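Local coordinates for nucleoside-diphosphate sugar epimerase (SulA family) (Corynebacterium glutamicum, PDB 3OH8), which is probably an NAD(P)-dependent enzyme of the epimerase/dehydratase type, acting on nucleoside-diphosphate sugars, at residues A[365-370]-A[425-430]; A[337-342]-A[430-435]; A[302-307]-A[347-352]; A[266-271]-A[416-421]. All blocks are in the same frame, centred on the assembly; numbering follows the deposited sequence.

Interaction 1 of 4, residues A[365-370]-A[425-430]; sequences VAPNPV and HTFRYT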
loop_
_atom_site.group_PDB
_atom_site.type_symbol
_atom_site.label_atom_id
_atom_site.label_comp_id
_atom_site.label_asym_id
_atom_site.label_seq_id
_atom_site.Cartn_x
_atom_site.Cartn_y
_atom_site.Cartn_z
ATOM N N VAL A 365 -8.172 11.237 -2.340
ATOM C CA VAL A 365 -9.116 10.964 -1.272
ATOM C C VAL A 365 -10.115 9.974 -1.840
ATOM O O VAL A 365 -10.360 9.959 -3.040
ATOM C CB VAL A 365 -9.885 12.250 -0.851
ATOM C CG1 VAL A 365 -8.905 13.343 -0.384
ATOM C CG2 VAL A 365 -10.761 12.754 -2.008
ATOM N N ALA A 366 -10.680 9.130 -0.987
ATOM C CA ALA A 366 -11.751 8.249 -1.432
ATOM C C ALA A 366 -12.950 9.093 -1.859
ATOM O O ALA A 366 -13.118 10.207 -1.380
ATOM C CB ALA A 366 -12.137 7.271 -0.313
ATOM N N PRO A 367 -13.770 8.570 -2.786
ATOM C CA PRO A 367 -14.977 9.248 -3.271
ATOM C C PRO A 367 -15.937 9.641 -2.139
ATOM O O PRO A 367 -16.723 10.564 -2.328
ATOM C CB PRO A 367 -15.650 8.192 -4.153
ATOM C CG PRO A 367 -14.558 7.265 -4.576
ATOM C CD PRO A 367 -13.514 7.290 -3.485
ATOM N N ASN A 368 -15.867 8.963 -0.992
ATOM C CA ASN A 368 -16.865 9.140 0.069
ATOM C C ASN A 368 -16.326 9.587 1.432
ATOM O O ASN A 368 -16.136 8.759 2.328
ATOM C CB ASN A 368 -17.668 7.839 0.255
ATOM C CG ASN A 368 -18.489 7.484 -0.968
ATOM O OD1 ASN A 368 -19.337 8.262 -1.413
ATOM N ND2 ASN A 368 -18.229 6.320 -1.530
ATOM N N PRO A 369 -16.104 10.902 1.608
ATOM C CA PRO A 369 -15.745 11.381 2.951
ATOM C C PRO A 369 -16.901 11.135 3.930
ATOM O O PRO A 369 -18.046 11.074 3.491
ATOM C CB PRO A 369 -15.490 12.877 2.740
ATOM C CG PRO A 369 -16.223 13.228 1.473
ATOM C CD PRO A 369 -16.210 11.990 0.622
ATOM N N VAL A 370 -16.613 10.969 5.220
ATOM C CA VAL A 370 -17.661 10.673 6.197
ATOM C C VAL A 370 -17.622 11.643 7.364
ATOM O O VAL A 370 -16.593 12.273 7.619
ATOM C CB VAL A 370 -17.540 9.230 6.759
ATOM C CG1 VAL A 370 -17.649 8.198 5.627
ATOM C CG2 VAL A 370 -16.240 9.065 7.506
ATOM N N HIS A 425 -11.038 6.857 -12.866
ATOM C CA HIS A 425 -10.182 6.088 -11.966
ATOM C C HIS A 425 -11.011 5.083 -11.177
ATOM O O HIS A 425 -12.090 5.403 -10.683
ATOM C CB HIS A 425 -9.444 7.039 -11.012
ATOM C CG HIS A 425 -8.438 6.363 -10.137
ATOM N ND1 HIS A 425 -7.212 5.943 -10.603
ATOM C CD2 HIS A 425 -8.471 6.045 -8.820
ATOM C CE1 HIS A 425 -6.532 5.390 -9.615
ATOM N NE2 HIS A 425 -7.278 5.433 -8.525
ATOM N N THR A 426 -10.496 3.868 -11.043
ATOM C CA THR A 426 -11.120 2.853 -10.213
ATOM C C THR A 426 -10.468 2.896 -8.833
ATOM O O THR A 426 -9.243 2.883 -8.719
ATOM C CB THR A 426 -10.939 1.446 -10.840
ATOM O OG1 THR A 426 -11.664 1.375 -12.081
ATOM C CG2 THR A 426 -11.424 0.337 -9.896
ATOM N N PHE A 427 -11.284 2.961 -7.786
ATOM C CA PHE A 427 -10.773 2.906 -6.421
ATOM C C PHE A 427 -10.955 1.503 -5.883
ATOM O O PHE A 427 -11.963 0.859 -6.142
ATOM C CB PHE A 427 -11.527 3.878 -5.510
ATOM C CG PHE A 427 -11.209 5.314 -5.766
ATOM C CD1 PHE A 427 -11.902 6.027 -6.725
ATOM C CD2 PHE A 427 -10.217 5.955 -5.042
ATOM C CE1 PHE A 427 -11.621 7.361 -6.964
ATOM C CE2 PHE A 427 -9.919 7.292 -5.279
ATOM C CZ PHE A 427 -10.620 7.998 -6.239
ATOM N N ARG A 428 -9.974 1.038 -5.120
ATOM C CA ARG A 428 -10.071 -0.244 -4.450
ATOM C C ARG A 428 -11.121 -0.202 -3.349
ATOM O O ARG A 428 -11.881 -1.155 -3.172
ATOM C CB ARG A 428 -8.725 -0.620 -3.839
ATOM C CG ARG A 428 -7.626 -0.851 -4.869
ATOM C CD ARG A 428 -6.416 -1.517 -4.225
ATOM N NE ARG A 428 -5.236 -1.461 -5.093
ATOM C CZ ARG A 428 -4.178 -2.251 -4.954
ATOM N NH1 ARG A 428 -4.165 -3.154 -3.984
ATOM N NH2 ARG A 428 -3.136 -2.142 -5.780
ATOM N N TYR A 429 -11.150 0.894 -2.596
ATOM C CA TYR A 429 -12.093 1.028 -1.489
ATOM C C TYR A 429 -12.816 2.368 -1.538
ATOM O O TYR A 429 -12.248 3.411 -1.225
ATOM C CB TYR A 429 -11.369 0.840 -0.160
ATOM C CG TYR A 429 -10.569 -0.432 -0.149
ATOM C CD1 TYR A 429 -11.197 -1.661 0.029
ATOM C CD2 TYR A 429 -9.193 -0.413 -0.367
ATOM C CE1 TYR A 429 -10.472 -2.849 0.006
ATOM C CE2 TYR A 429 -8.458 -1.590 -0.381
ATOM C CZ TYR A 429 -9.113 -2.805 -0.203
ATOM O OH TYR A 429 -8.412 -3.971 -0.223
ATOM N N THR A 430 -14.072 2.336 -1.955
ATOM C CA THR A 430 -14.869 3.554 -2.008
ATOM C C THR A 430 -15.519 3.827 -0.645
ATOM O O THR A 430 -15.863 4.967 -0.326
ATOM C CB THR A 430 -15.955 3.464 -3.110
ATOM O OG1 THR A 430 -16.729 2.281 -2.911
ATOM C CG2 THR A 430 -15.317 3.385 -4.493
#
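Phe427 sets CG beside its backbone N and anti to its carbonyl carbon (chi1 -72°), and its ring meets Pro367, the two side chains approaching tip to tip. Pro367 CD stands over the middle of one ring face, 3.7 Å from the centroid of the Phe427 ring and close to its normal, which makes a CH-pi contact. Proline suits the place because the C-H groups of CD, next to the ring nitrogen, are slightly polarised and pair well with an aromatic face. Pro367 CG leans toward the rim, 3.6 Å from Phe427 CD1. His425 CD2 occupies the opposite face, so the phenyl ring is gripped from both sides. Val365 O lies 3.5 Å from Phe427 CE2 and is buried without a polar partner in the model.

Polar fastening comes from Asn368, whose ND2 donates to Thr430 O at 3.0 Å in a nearly straight bond (165°). The acceptor lies close to the amide plane of Asn368, while the donor stands well above the carbonyl plane of Thr430. The whole is a loop-to-loop contact: the loop between strands 360-364 and 370-371 of the Rossmann-type sheet meets the connection between helices 418-422 and 432-440 of the DUF1731 region.

Interaction 2 of 4, residues A[337-342]-A[430-435]; sequences FSWIAI and TDIGAA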
loop_
_atom_site.group_PDB
_atom_site.type_symbol
_atom_site.label_atom_id
_atom_site.label_comp_id
_atom_site.label_asym_id
_atom_site.label_seq_id
_atom_site.Cartn_x
_atom_site.Cartn_y
_atom_site.Cartn_z
ATOM N N PHE A 337 -14.470 13.990 7.608
ATOM C CA PHE A 337 -13.211 13.273 7.685
ATOM C C PHE A 337 -12.812 12.873 6.264
ATOM O O PHE A 337 -13.472 12.057 5.635
ATOM C CB PHE A 337 -13.383 12.035 8.576
ATOM C CG PHE A 337 -12.125 11.243 8.777
ATOM C CD1 PHE A 337 -10.983 11.844 9.269
ATOM C CD2 PHE A 337 -12.094 9.885 8.487
ATOM C CE1 PHE A 337 -9.824 11.112 9.460
ATOM C CE2 PHE A 337 -10.940 9.145 8.675
ATOM C CZ PHE A 337 -9.801 9.757 9.163
ATOM N N SER A 338 -11.745 13.484 5.766
ATOM C CA SER A 338 -11.267 13.254 4.406
ATOM C C SER A 338 -10.182 12.164 4.428
ATOM O O SER A 338 -9.043 12.404 4.858
ATOM C CB SER A 338 -10.733 14.571 3.837
ATOM O OG SER A 338 -10.072 14.388 2.605
ATOM N N TRP A 339 -10.553 10.963 3.985
ATOM C CA TRP A 339 -9.736 9.763 4.193
ATOM C C TRP A 339 -9.452 9.071 2.871
ATOM O O TRP A 339 -10.175 9.259 1.902
ATOM C CB TRP A 339 -10.478 8.773 5.088
ATOM C CG TRP A 339 -11.713 8.247 4.429
ATOM C CD1 TRP A 339 -12.947 8.828 4.428
ATOM C CD2 TRP A 339 -11.837 7.046 3.650
ATOM N NE1 TRP A 339 -13.832 8.068 3.696
ATOM C CE2 TRP A 339 -13.177 6.961 3.212
ATOM C CE3 TRP A 339 -10.946 6.033 3.276
ATOM C CZ2 TRP A 339 -13.651 5.907 2.417
ATOM C CZ3 TRP A 339 -11.415 4.979 2.490
ATOM C CH2 TRP A 339 -12.757 4.926 2.073
ATOM N N ILE A 340 -8.404 8.253 2.849
ATOM C CA ILE A 340 -8.158 7.365 1.716
ATOM C C ILE A 340 -7.468 6.082 2.211
ATOM O O ILE A 340 -6.636 6.125 3.116
ATOM C CB ILE A 340 -7.304 8.066 0.624
ATOM C CG1 ILE A 340 -7.162 7.148 -0.603
ATOM C CG2 ILE A 340 -5.939 8.504 1.202
ATOM C CD1 ILE A 340 -6.586 7.829 -1.844
ATOM N N ALA A 341 -7.843 4.940 1.649
ATOM C CA ALA A 341 -7.203 3.674 2.018
ATOM C C ALA A 341 -5.780 3.744 1.514
ATOM O O ALA A 341 -5.525 4.312 0.448
ATOM C CB ALA A 341 -7.948 2.499 1.394
ATOM N N ILE A 342 -4.833 3.226 2.290
ATOM C CA ILE A 342 -3.442 3.375 1.880
ATOM C C ILE A 342 -3.196 2.803 0.471
ATOM O O ILE A 342 -2.431 3.374 -0.315
ATOM C CB ILE A 342 -2.445 2.806 2.902
ATOM C CG1 ILE A 342 -1.019 3.098 2.426
ATOM C CG2 ILE A 342 -2.671 1.304 3.151
ATOM C CD1 ILE A 342 0.041 2.881 3.485
ATOM N N THR A 430 -14.072 2.336 -1.955
ATOM C CA THR A 430 -14.869 3.554 -2.008
ATOM C C THR A 430 -15.519 3.827 -0.645
ATOM O O THR A 430 -15.863 4.967 -0.326
ATOM C CB THR A 430 -15.955 3.464 -3.110
ATOM O OG1 THR A 430 -16.729 2.281 -2.911
ATOM C CG2 THR A 430 -15.317 3.385 -4.493
ATOM N N ASP A 431 -15.681 2.780 0.159
ATOM C CA ASP A 431 -16.359 2.911 1.448
ATOM C C ASP A 431 -15.412 2.639 2.606
ATOM O O ASP A 431 -14.690 1.645 2.609
ATOM C CB ASP A 431 -17.548 1.952 1.529
ATOM C CG ASP A 431 -18.406 1.990 0.284
ATOM O OD1 ASP A 431 -18.758 3.107 -0.162
ATOM O OD2 ASP A 431 -18.723 0.902 -0.249
ATOM N N ILE A 432 -15.442 3.513 3.603
ATOM C CA ILE A 432 -14.470 3.443 4.683
ATOM C C ILE A 432 -14.551 2.147 5.499
ATOM O O ILE A 432 -13.532 1.637 5.961
ATOM C CB ILE A 432 -14.584 4.666 5.615
ATOM C CG1 ILE A 432 -13.348 4.755 6.511
ATOM C CG2 ILE A 432 -15.881 4.609 6.416
ATOM C CD1 ILE A 432 -13.216 6.072 7.240
ATOM N N GLY A 433 -15.761 1.623 5.670
ATOM C CA GLY A 433 -15.952 0.328 6.299
ATOM C C GLY A 433 -15.178 -0.764 5.587
ATOM O O GLY A 433 -14.527 -1.588 6.220
ATOM N N ALA A 434 -15.231 -0.769 4.264
ATOM C CA ALA A 434 -14.482 -1.758 3.495
ATOM C C ALA A 434 -12.965 -1.544 3.569
ATOM O O ALA A 434 -12.208 -2.508 3.584
ATOM C CB ALA A 434 -14.947 -1.777 2.046
ATOM N N ALA A 435 -12.523 -0.286 3.602
ATOM C CA ALA A 435 -11.096 0.007 3.734
ATOM C C ALA A 435 -10.573 -0.466 5.085
ATOM O O ALA A 435 -9.499 -1.063 5.184
ATOM C CB ALA A 435 -10.842 1.505 3.573
#
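In a helix-on-sheet contact centred on Trp339 and Ile432, the first turn of helix 432-440 lies against one side of strand 336-341 in the Rossmann-type sheet. The strand turns alternate residues, Phe337, Trp339 and Ala341, toward the helix, which answers with Ile432 and Ala435, one helical turn apart.

Trp339 CG sits between the backbone N and the carbonyl carbon (chi1 65°), and one face of the indole is met by Ile432. The isoleucine crosses it obliquely: its CB is 3.8 Å from the centroid of the six-membered ring of Trp339, a CH-pi contact over the face but displaced toward the rim. Further along the side chain, Ile432 CD1 comes within 3.9 Å of Trp339 CG, on the pyrrole part of the indole. Ile432 CD1 also meets the edge of the Phe337 ring, 4.1 Å from Phe337 CE2, the two side chains crossing at about a right angle. Beyond the isoleucine, Ala435 CB touches Trp339 CZ3 at 3.7 Å and Ala341 CB at 3.8 Å; residues as small as alanine let the helix and strand backbones draw near here. Backbone atoms come close as well, with Thr430 O at the indole edge, 3.6 Å from Trp339 CZ2, and Ile432 N 3.2 Å from the same Trp339 CZ2.

The one polar atom of the indole is served elsewhere, Trp339 NE1 donating to Asn368 O. With that group satisfied from the neighbouring loop, the buried contact is mainly one of dispersion and CH-pi attraction, which reward a close fit between the flat indole and the branched aliphatic chain.

Interaction 3 of 4, residues A[302-307]-A[347-352]; sequences IRTGVA and DIYYRA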
loop_
_atom_site.group_PDB
_atom_site.type_symbol
_atom_site.label_atom_id
_atom_site.label_comp_id
_atom_site.label_asym_id
_atom_site.label_seq_id
_atom_site.Cartn_x
_atom_site.Cartn_y
_atom_site.Cartn_z
ATOM N N ILE A 302 -0.075 15.662 -5.147
ATOM C CA ILE A 302 -0.986 14.652 -4.615
ATOM C C ILE A 302 -1.513 15.166 -3.278
ATOM O O ILE A 302 -0.894 14.961 -2.238
ATOM C CB ILE A 302 -0.269 13.296 -4.450
ATOM C CG1 ILE A 302 0.391 12.888 -5.772
ATOM C CG2 ILE A 302 -1.236 12.211 -3.987
ATOM C CD1 ILE A 302 -0.544 12.962 -6.988
ATOM N N ARG A 303 -2.639 15.877 -3.325
ATOM C CA ARG A 303 -3.247 16.404 -2.117
ATOM C C ARG A 303 -3.926 15.260 -1.377
ATOM O O ARG A 303 -5.062 14.903 -1.669
ATOM C CB ARG A 303 -4.244 17.524 -2.458
ATOM C CG ARG A 303 -3.593 18.683 -3.214
ATOM C CD ARG A 303 -4.576 19.843 -3.494
ATOM N NE ARG A 303 -3.890 20.953 -4.152
ATOM C CZ ARG A 303 -4.499 21.902 -4.858
ATOM N NH1 ARG A 303 -5.822 21.893 -5.015
ATOM N NH2 ARG A 303 -3.774 22.857 -5.415
ATOM N N THR A 304 -3.211 14.687 -0.417
ATOM C CA THR A 304 -3.666 13.490 0.271
ATOM C C THR A 304 -4.594 13.771 1.445
ATOM O O THR A 304 -4.395 14.726 2.208
ATOM C CB THR A 304 -2.476 12.710 0.833
ATOM O OG1 THR A 304 -1.466 12.602 -0.178
ATOM C CG2 THR A 304 -2.931 11.320 1.258
ATOM N N GLY A 305 -5.600 12.919 1.588
ATOM C CA GLY A 305 -6.429 12.903 2.777
ATOM C C GLY A 305 -5.676 12.150 3.851
ATOM O O GLY A 305 -4.468 11.964 3.744
ATOM N N VAL A 306 -6.391 11.718 4.879
ATOM C CA VAL A 306 -5.804 10.923 5.934
ATOM C C VAL A 306 -5.697 9.478 5.452
ATOM O O VAL A 306 -6.700 8.826 5.188
ATOM C CB VAL A 306 -6.667 10.960 7.207
ATOM C CG1 VAL A 306 -6.137 9.955 8.239
ATOM C CG2 VAL A 306 -6.705 12.373 7.773
ATOM N N ALA A 307 -4.471 8.996 5.325
ATOM C CA ALA A 307 -4.233 7.659 4.817
ATOM C C ALA A 307 -4.535 6.622 5.887
ATOM O O ALA A 307 -4.067 6.723 7.025
ATOM C CB ALA A 307 -2.799 7.537 4.329
ATOM N N ASP A 347 -1.794 3.544 -5.262
ATOM C CA ASP A 347 -2.318 3.423 -6.631
ATOM C C ASP A 347 -2.257 4.768 -7.348
ATOM O O ASP A 347 -1.884 4.852 -8.523
ATOM C CB ASP A 347 -3.759 2.914 -6.643
ATOM C CG ASP A 347 -3.855 1.400 -6.469
ATOM O OD1 ASP A 347 -2.810 0.729 -6.291
ATOM O OD2 ASP A 347 -4.989 0.883 -6.508
ATOM N N ILE A 348 -2.646 5.825 -6.635
ATOM C CA ILE A 348 -2.687 7.160 -7.232
ATOM C C ILE A 348 -1.279 7.653 -7.545
ATOM O O ILE A 348 -1.034 8.200 -8.618
ATOM C CB ILE A 348 -3.477 8.141 -6.340
ATOM C CG1 ILE A 348 -4.968 7.778 -6.403
ATOM C CG2 ILE A 348 -3.282 9.570 -6.801
ATOM C CD1 ILE A 348 -5.815 8.378 -5.272
ATOM N N TYR A 349 -0.342 7.440 -6.628
ATOM C CA TYR A 349 1.049 7.789 -6.920
ATOM C C TYR A 349 1.566 7.020 -8.129
ATOM O O TYR A 349 2.181 7.587 -9.039
ATOM C CB TYR A 349 1.946 7.513 -5.704
ATOM C CG TYR A 349 2.022 8.706 -4.758
ATOM C CD1 TYR A 349 2.842 9.791 -5.046
ATOM C CD2 TYR A 349 1.290 8.729 -3.570
ATOM C CE1 TYR A 349 2.919 10.892 -4.175
ATOM C CE2 TYR A 349 1.358 9.815 -2.703
ATOM C CZ TYR A 349 2.165 10.895 -3.016
ATOM O OH TYR A 349 2.233 11.972 -2.150
ATOM N N TYR A 350 1.323 5.715 -8.111
ATOM C CA TYR A 350 1.800 4.815 -9.156
ATOM C C TYR A 350 1.227 5.270 -10.491
ATOM O O TYR A 350 1.968 5.466 -11.457
ATOM C CB TYR A 350 1.377 3.387 -8.797
ATOM C CG TYR A 350 2.022 2.268 -9.585
ATOM C CD1 TYR A 350 2.028 2.275 -10.969
ATOM C CD2 TYR A 350 2.583 1.172 -8.929
ATOM C CE1 TYR A 350 2.604 1.218 -11.691
ATOM C CE2 TYR A 350 3.156 0.121 -9.632
ATOM C CZ TYR A 350 3.160 0.151 -11.014
ATOM O OH TYR A 350 3.731 -0.897 -11.707
ATOM N N ARG A 351 -0.085 5.490 -10.534
ATOM C CA ARG A 351 -0.701 6.021 -11.737
ATOM C C ARG A 351 -0.074 7.342 -12.179
ATOM O O ARG A 351 0.200 7.537 -13.369
ATOM C CB ARG A 351 -2.216 6.205 -11.559
ATOM C CG ARG A 351 -2.875 6.659 -12.846
ATOM C CD ARG A 351 -4.385 6.849 -12.757
ATOM N NE ARG A 351 -4.859 7.298 -14.061
ATOM C CZ ARG A 351 -6.081 7.106 -14.541
ATOM N NH1 ARG A 351 -7.003 6.487 -13.816
ATOM N NH2 ARG A 351 -6.365 7.528 -15.769
ATOM N N ALA A 352 0.130 8.262 -11.235
ATOM C CA ALA A 352 0.714 9.564 -11.585
ATOM C C ALA A 352 2.079 9.386 -12.253
ATOM O O ALA A 352 2.423 10.086 -13.207
ATOM C CB ALA A 352 0.841 10.445 -10.340
HETATM O O HOH W 1 1.050 11.685 0.249
#
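Ile302 and Tyr349 carry most of this contact between strand 298-308 and helix 342-354, with Ile348 a smaller third partner. Ile302 places CG1 beside its backbone N (chi1 -54°) and CG2 anti to it, and both branches rest against the tyrosine. CG1 of Ile302 lies over the ring face, 3.6 Å from Tyr349 CE1, in a CH-pi contact displaced from the ring centre. CG2 of Ile302 reaches the other flank of the ring, 3.8 Å from Tyr349 CE2, while Ile302 CB stands 3.6 Å from Tyr349 OH. A beta-branched residue suits this place, since branching at CB lets CG1 and CG2 lie against the ring together. The remaining methyl, CD1 of Ile302, turns to the helix itself and approaches Ile348 CG2 at 4.4 Å, with the CB of Ala352, one turn further on, equally distant.

Tyrosine adds a polar end to an otherwise oily partner. A water lying in the ring plane is hydrogen-bonded to Tyr349 OH at 2.7 Å and to Thr304 OG1 at 2.7 Å, tying the phenol to the strand beyond the apolar patch.

Strand 302-304 and helix 347-352 run almost antiparallel (176°), their axes 10.4 Å apart at closest approach. Helix 342-354 is the connection of a beta-alpha-beta crossover from strand 336-341 to strand 360-364, and it passes over strand 298-308, which pairs in parallel with both. Tyr349 also reaches Ile250 and Ala252 of strand 248-254, and Ile302 touches Ala364 of strand 360-364.

Interaction 4 of 4, residues A[266-271]-A[416-421]; sequences ILTEES and APAALE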
loop_
_atom_site.group_PDB
_atom_site.type_symbol
_atom_site.label_atom_id
_atom_site.label_comp_id
_atom_site.label_asym_id
_atom_site.label_seq_id
_atom_site.Cartn_x
_atom_site.Cartn_y
_atom_site.Cartn_z
ATOM N N ILE A 266 -18.080 21.253 -0.859
ATOM C CA ILE A 266 -17.443 20.119 -1.506
ATOM C C ILE A 266 -16.169 20.619 -2.164
ATOM O O ILE A 266 -16.212 21.497 -3.019
ATOM C CB ILE A 266 -18.359 19.495 -2.566
ATOM C CG1 ILE A 266 -19.541 18.786 -1.891
ATOM C CG2 ILE A 266 -17.585 18.524 -3.435
ATOM C CD1 ILE A 266 -20.550 18.214 -2.865
ATOM N N LEU A 267 -15.034 20.076 -1.748
ATOM C CA LEU A 267 -13.742 20.560 -2.233
ATOM C C LEU A 267 -13.226 19.750 -3.421
ATOM O O LEU A 267 -13.036 18.533 -3.334
ATOM C CB LEU A 267 -12.712 20.557 -1.094
ATOM C CG LEU A 267 -13.159 21.364 0.134
ATOM C CD1 LEU A 267 -12.336 20.985 1.369
ATOM C CD2 LEU A 267 -13.072 22.869 -0.158
ATOM N N THR A 268 -12.990 20.451 -4.521
ATOM C CA THR A 268 -12.521 19.856 -5.765
ATOM C C THR A 268 -11.193 20.507 -6.116
ATOM O O THR A 268 -10.827 21.514 -5.530
ATOM C CB THR A 268 -13.535 20.140 -6.896
ATOM O OG1 THR A 268 -14.702 19.327 -6.699
ATOM C CG2 THR A 268 -12.947 19.839 -8.251
ATOM N N GLU A 269 -10.471 19.958 -7.085
ATOM C CA GLU A 269 -9.222 20.586 -7.489
ATOM C C GLU A 269 -9.468 21.985 -8.062
ATOM O O GLU A 269 -8.526 22.740 -8.310
ATOM C CB GLU A 269 -8.459 19.698 -8.473
ATOM C CG GLU A 269 -8.028 18.329 -7.877
ATOM C CD GLU A 269 -9.112 17.255 -7.957
ATOM O OE1 GLU A 269 -10.235 17.552 -8.421
ATOM O OE2 GLU A 269 -8.839 16.100 -7.562
ATOM N N GLU A 270 -10.740 22.325 -8.261
ATOM C CA GLU A 270 -11.128 23.657 -8.729
ATOM C C GLU A 270 -11.304 24.634 -7.577
ATOM O O GLU A 270 -11.309 25.847 -7.785
ATOM C CB GLU A 270 -12.464 23.605 -9.475
ATOM C CG GLU A 270 -12.527 22.618 -10.595
ATOM C CD GLU A 270 -11.987 23.182 -11.873
ATOM O OE1 GLU A 270 -12.779 23.320 -12.831
ATOM O OE2 GLU A 270 -10.774 23.488 -11.918
ATOM N N SER A 271 -11.487 24.109 -6.371
ATOM C CA SER A 271 -11.753 24.965 -5.223
ATOM C C SER A 271 -10.530 25.794 -4.848
ATOM O O SER A 271 -9.388 25.341 -4.987
ATOM C CB SER A 271 -12.187 24.124 -4.031
ATOM O OG SER A 271 -13.260 23.280 -4.392
ATOM N N ALA A 416 -13.612 15.957 -2.635
ATOM C CA ALA A 416 -13.975 15.009 -3.689
ATOM C C ALA A 416 -12.781 14.794 -4.624
ATOM O O ALA A 416 -12.062 15.745 -4.954
ATOM C CB ALA A 416 -15.204 15.504 -4.480
ATOM N N PRO A 417 -12.549 13.534 -5.023
ATOM C CA PRO A 417 -11.520 13.219 -6.021
ATOM C C PRO A 417 -12.059 13.479 -7.426
ATOM O O PRO A 417 -12.176 12.565 -8.243
ATOM C CB PRO A 417 -11.256 11.731 -5.789
ATOM C CG PRO A 417 -12.595 11.193 -5.293
ATOM C CD PRO A 417 -13.266 12.336 -4.544
ATOM N N ALA A 418 -12.399 14.733 -7.700
ATOM C CA ALA A 418 -13.076 15.078 -8.951
ATOM C C ALA A 418 -12.229 14.768 -10.183
ATOM O O ALA A 418 -12.729 14.232 -11.176
ATOM C CB ALA A 418 -13.488 16.558 -8.948
ATOM N N ALA A 419 -10.948 15.111 -10.112
ATOM C CA ALA A 419 -10.049 14.916 -11.235
ATOM C C ALA A 419 -9.909 13.421 -11.575
ATOM O O ALA A 419 -9.886 13.034 -12.749
ATOM C CB ALA A 419 -8.700 15.534 -10.925
ATOM N N LEU A 420 -9.823 12.579 -10.549
ATOM C CA LEU A 420 -9.708 11.140 -10.771
ATOM C C LEU A 420 -11.012 10.544 -11.320
ATOM O O LEU A 420 -10.999 9.721 -12.238
ATOM C CB LEU A 420 -9.287 10.431 -9.483
ATOM C CG LEU A 420 -7.833 10.723 -9.089
ATOM C CD1 LEU A 420 -7.525 10.211 -7.698
ATOM C CD2 LEU A 420 -6.882 10.125 -10.130
ATOM N N GLU A 421 -12.139 10.966 -10.753
ATOM C CA GLU A 421 -13.437 10.498 -11.228
ATOM C C GLU A 421 -13.634 10.889 -12.694
ATOM O O GLU A 421 -14.200 10.121 -13.469
ATOM C CB GLU A 421 -14.570 11.035 -10.357
ATOM C CG GLU A 421 -14.626 10.401 -8.969
ATOM C CD GLU A 421 -15.521 11.161 -8.005
ATOM O OE1 GLU A 421 -15.683 12.391 -8.170
ATOM O OE2 GLU A 421 -16.048 10.528 -7.067
HETATM O O HOH W 2 -8.954 13.536 -7.881
#
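A backbone hydrogen bond joins Leu267 to Ala416: Ala416 N donates to Leu267 O at 2.7 Å, almost straight (176°). A second group of hydrogen bonds gathers round the carboxylate of Glu269. Ala419 N donates to Glu269 OE1 at 3.1 Å in a bent bond (138°), reaching OE1 from above the carboxylate plane, with a weak, longer one to OE2. Glu269 OE2 also accepts from a water 2.6 Å away, which takes the N-H of Leu420, and from Asn363 N in strand 360-364. The side chain bends at chi2 (85°), carrying CD round toward the helix.

These bonds belong to two motifs. The first extends the short, weakly bonded parallel pairing of strands 265-267 and 412-415; the second sets an acidic group at the N-terminal end of helix 418-422, where amide hydrogens lack helical acceptors and a negative charge would probably be stabilised.

Van der Waals contacts fill in between. Thr268 CG2 presses on Ala418 CB at 3.4 Å, tighter than usual for two carbons, and Ile266 CG2 lies 4.0 Å from Ala416 CB. Ala419 CB packs on the Glu269 carboxylate, 3.5 Å from Glu269 CD, its small size letting the acid reach the helix backbone.

How the interactions relate
Interactions 2 and 3 are the buried pair, whereas interactions 1 and 4 are partly open to solvent. The buried two reach the same sheet through neighbouring strands, 336-341 and 298-308, and rely on aliphatic groups over aromatic faces; interaction 3 adds a water at its edge. Interaction 1 combines a CH-pi contact with one amide hydrogen bond; interaction 4 depends most on hydrogen bonds, from backbone and carboxylate. Interactions 1, 2 and 4 all bind the DUF1731 region to the epimerase fold. Interactions 1 and 2 share Thr430, and an Arg428–Asp347 salt bridge links interaction 1 to interaction 3. Interaction 4 touches interaction 3 where Leu420 meets Ile348, but does not touch interaction 2.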